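PDB 3H4Q: putative acetyltransferase from Staphylococcus aureus subsp. aureus Mu50, which is a putative GNAT-family acetyltransferase that probably transfers an acetyl group from acetyl-coenzyme A to an unidentified acceptor. Local coordinates for residues L124-Y127 with V128-V132. Residues are numbered along the deposited sequence; the frame is centred on the assembly and turned at random.
Sequences LFNY and VIDVV
Two consecutive turns of the amphipathic helix 120-134, the helix that joins strands 106-112 and 139-143 in a beta-alpha-beta unit, meet where F125 touches I129 one turn on. F125 CD1 lies 3.6 Å from I129 CD1, the methyl approaching the ring at a slant. I129 keeps CG1 beside its own backbone N (chi1 -73°) and extends CD1 back along the helix to the phenyl ring. Both apolar side chains suit a buried flank: F125 packs on I108 and L111 of strand 106-112, and F158 covers F125 and I129 alike. In the GNAT fold such a crossover helix lies against the central sheet, and here V128 reaches I83 and V85 with its short branched side chain. On another flank, with CG anti to the backbone N (chi1 170°), the Y127 ring is met obliquely by V131 CG2, 3.6 Å from Y127 CE1; Y71 meets this ring edge-to-face. Tyrosine suits this partly exposed place, its ring carbons covering V131 and its hydroxyl tolerating water. Polar N126 and D130 suit the side more open to water; N126 ND2 and D130 OD1, 4.1 Å apart, are too distant for a hydrogen bond. The same i-to-i+4 spacing carries the backbone hydrogen bonds, among them I129 N to F125 O at 3.0 Å.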
ATOM      1  N   LEU A 124      -2.219   5.669  -6.689  1.00 53.39           N
ATOM      2  CA  LEU A 124      -1.041   5.304  -5.920  1.00 52.60           C
ATOM      3  C   LEU A 124      -0.617   3.856  -6.191  1.00 53.44           C
ATOM      4  O   LEU A 124       0.567   3.556  -6.404  1.00 49.92           O
ATOM      5  CB  LEU A 124      -1.319   5.515  -4.428  1.00 51.67           C
ATOM      6  CG  LEU A 124      -1.351   6.970  -3.940  1.00 52.60           C
ATOM      7  CD1 LEU A 124      -1.857   7.031  -2.495  1.00 44.23           C
ATOM      8  CD2 LEU A 124       0.064   7.617  -4.048  1.00 42.06           C
ATOM      9  N   PHE A 125      -1.605   2.964  -6.196  1.00 54.89           N
ATOM     10  CA  PHE A 125      -1.365   1.537  -6.412  1.00 56.56           C
ATOM     11  C   PHE A 125      -0.699   1.385  -7.777  1.00 56.99           C
ATOM     12  O   PHE A 125       0.283   0.661  -7.967  1.00 56.28           O
ATOM     13  CB  PHE A 125      -2.697   0.787  -6.419  1.00 56.83           C
ATOM     14  CG  PHE A 125      -2.622  -0.657  -5.983  1.00 58.70           C
ATOM     15  CD1 PHE A 125      -1.524  -1.466  -6.258  1.00 58.04           C
ATOM     16  CD2 PHE A 125      -3.752  -1.247  -5.395  1.00 67.93           C
ATOM     17  CE1 PHE A 125      -1.519  -2.806  -5.869  1.00 65.32           C
ATOM     18  CE2 PHE A 125      -3.765  -2.587  -5.013  1.00 61.85           C
ATOM     19  CZ  PHE A 125      -2.650  -3.371  -5.246  1.00 65.12           C
ATOM     20  N   ASN A 126      -1.236   2.124  -8.721  1.00 56.48           N
ATOM     21  CA  ASN A 126      -0.773   2.064 -10.062  1.00 56.11           C
ATOM     22  C   ASN A 126       0.602   2.661 -10.236  1.00 56.33           C
ATOM     23  O   ASN A 126       1.388   2.182 -11.055  1.00 61.39           O
ATOM     24  CB  ASN A 126      -1.787   2.786 -10.926  1.00 56.75           C
ATOM     25  CG  ASN A 126      -1.561   2.560 -12.351  1.00 55.80           C
ATOM     26  OD1 ASN A 126      -2.101   1.621 -12.921  1.00 53.55           O
ATOM     27  ND2 ASN A 126      -0.705   3.364 -12.941  1.00 64.83           N
ATOM     28  N   TYR A 127       0.893   3.730  -9.506  1.00 53.51           N
ATOM     29  CA  TYR A 127       2.197   4.374  -9.613  1.00 49.13           C
ATOM     30  C   TYR A 127       3.266   3.414  -9.081  1.00 50.31           C
ATOM     31  O   TYR A 127       4.299   3.239  -9.713  1.00 50.40           O
ATOM     32  CB  TYR A 127       2.195   5.694  -8.856  1.00 48.30           C
ATOM     33  CG  TYR A 127       3.544   6.335  -8.700  1.00 43.50           C
ATOM     34  CD1 TYR A 127       4.419   5.911  -7.712  1.00 46.47           C
ATOM     35  CD2 TYR A 127       3.939   7.378  -9.509  1.00 44.92           C
ATOM     36  CE1 TYR A 127       5.664   6.494  -7.555  1.00 46.59           C
ATOM     37  CE2 TYR A 127       5.198   7.973  -9.361  1.00 44.42           C
ATOM     38  CZ  TYR A 127       6.051   7.510  -8.384  1.00 46.66           C
ATOM     39  OH  TYR A 127       7.297   8.057  -8.226  1.00 45.61           O
ATOM     40  N   VAL A 128       2.999   2.789  -7.931  1.00 50.78           N
ATOM     41  CA  VAL A 128       3.928   1.843  -7.327  1.00 50.83           C
ATOM     42  C   VAL A 128       4.182   0.608  -8.200  1.00 52.72           C
ATOM     43  O   VAL A 128       5.322   0.130  -8.279  1.00 54.47           O
ATOM     44  CB  VAL A 128       3.449   1.396  -5.959  1.00 49.03           C
ATOM     45  CG1 VAL A 128       4.243   0.195  -5.492  1.00 49.22           C
ATOM     46  CG2 VAL A 128       3.561   2.533  -4.957  1.00 50.96           C
ATOM     47  N   ILE A 129       3.138   0.090  -8.847  1.00 53.82           N
ATOM     48  CA  ILE A 129       3.284  -1.089  -9.718  1.00 53.50           C
ATOM     49  C   ILE A 129       4.217  -0.713 -10.865  1.00 54.26           C
ATOM     50  O   ILE A 129       5.106  -1.479 -11.208  1.00 55.35           O
ATOM     51  CB  ILE A 129       1.914  -1.618 -10.255  1.00 54.66           C
ATOM     52  CG1 ILE A 129       1.126  -2.313  -9.143  1.00 51.13           C
ATOM     53  CG2 ILE A 129       2.122  -2.622 -11.376  1.00 52.49           C
ATOM     54  CD1 ILE A 129      -0.381  -2.560  -9.487  1.00 52.38           C
ATOM     55  N   ASP A 130       4.037   0.477 -11.437  1.00 54.41           N
ATOM     56  CA  ASP A 130       4.922   0.943 -12.506  1.00 53.61           C
ATOM     57  C   ASP A 130       6.378   1.102 -12.070  1.00 52.87           C
ATOM     58  O   ASP A 130       7.286   0.837 -12.855  1.00 55.71           O
ATOM     59  CB  ASP A 130       4.475   2.290 -13.053  1.00 53.04           C
ATOM     60  CG  ASP A 130       3.324   2.190 -13.995  1.00 60.66           C
ATOM     61  OD1 ASP A 130       2.615   1.151 -14.014  1.00 68.49           O
ATOM     62  OD2 ASP A 130       3.133   3.181 -14.733  1.00 69.29           O
ATOM     63  N   VAL A 131       6.611   1.566 -10.847  1.00 51.29           N
ATOM     64  CA  VAL A 131       7.983   1.750 -10.378  1.00 49.45           C
ATOM     65  C   VAL A 131       8.644   0.381 -10.199  1.00 48.96           C
ATOM     66  O   VAL A 131       9.757   0.157 -10.712  1.00 47.58           O
ATOM     67  CB  VAL A 131       8.045   2.559  -9.094  1.00 48.02           C
ATOM     68  CG1 VAL A 131       9.443   2.535  -8.532  1.00 53.25           C
ATOM     69  CG2 VAL A 131       7.595   3.984  -9.360  1.00 45.23           C
ATOM     70  N   VAL A 132       7.945  -0.552  -9.550  1.00 46.24           N
ATOM     71  CA  VAL A 132       8.527  -1.880  -9.368  1.00 48.23           C
ATOM     72  C   VAL A 132       8.783  -2.572 -10.718  1.00 48.14           C
ATOM     73  O   VAL A 132       9.804  -3.231 -10.871  1.00 47.98           O
ATOM     74  CB  VAL A 132       7.715  -2.770  -8.430  1.00 47.90           C
ATOM     75  CG1 VAL A 132       7.521  -2.059  -7.099  1.00 47.06           C
ATOM     76  CG2 VAL A 132       6.398  -3.114  -9.050  1.00 54.22           C
TER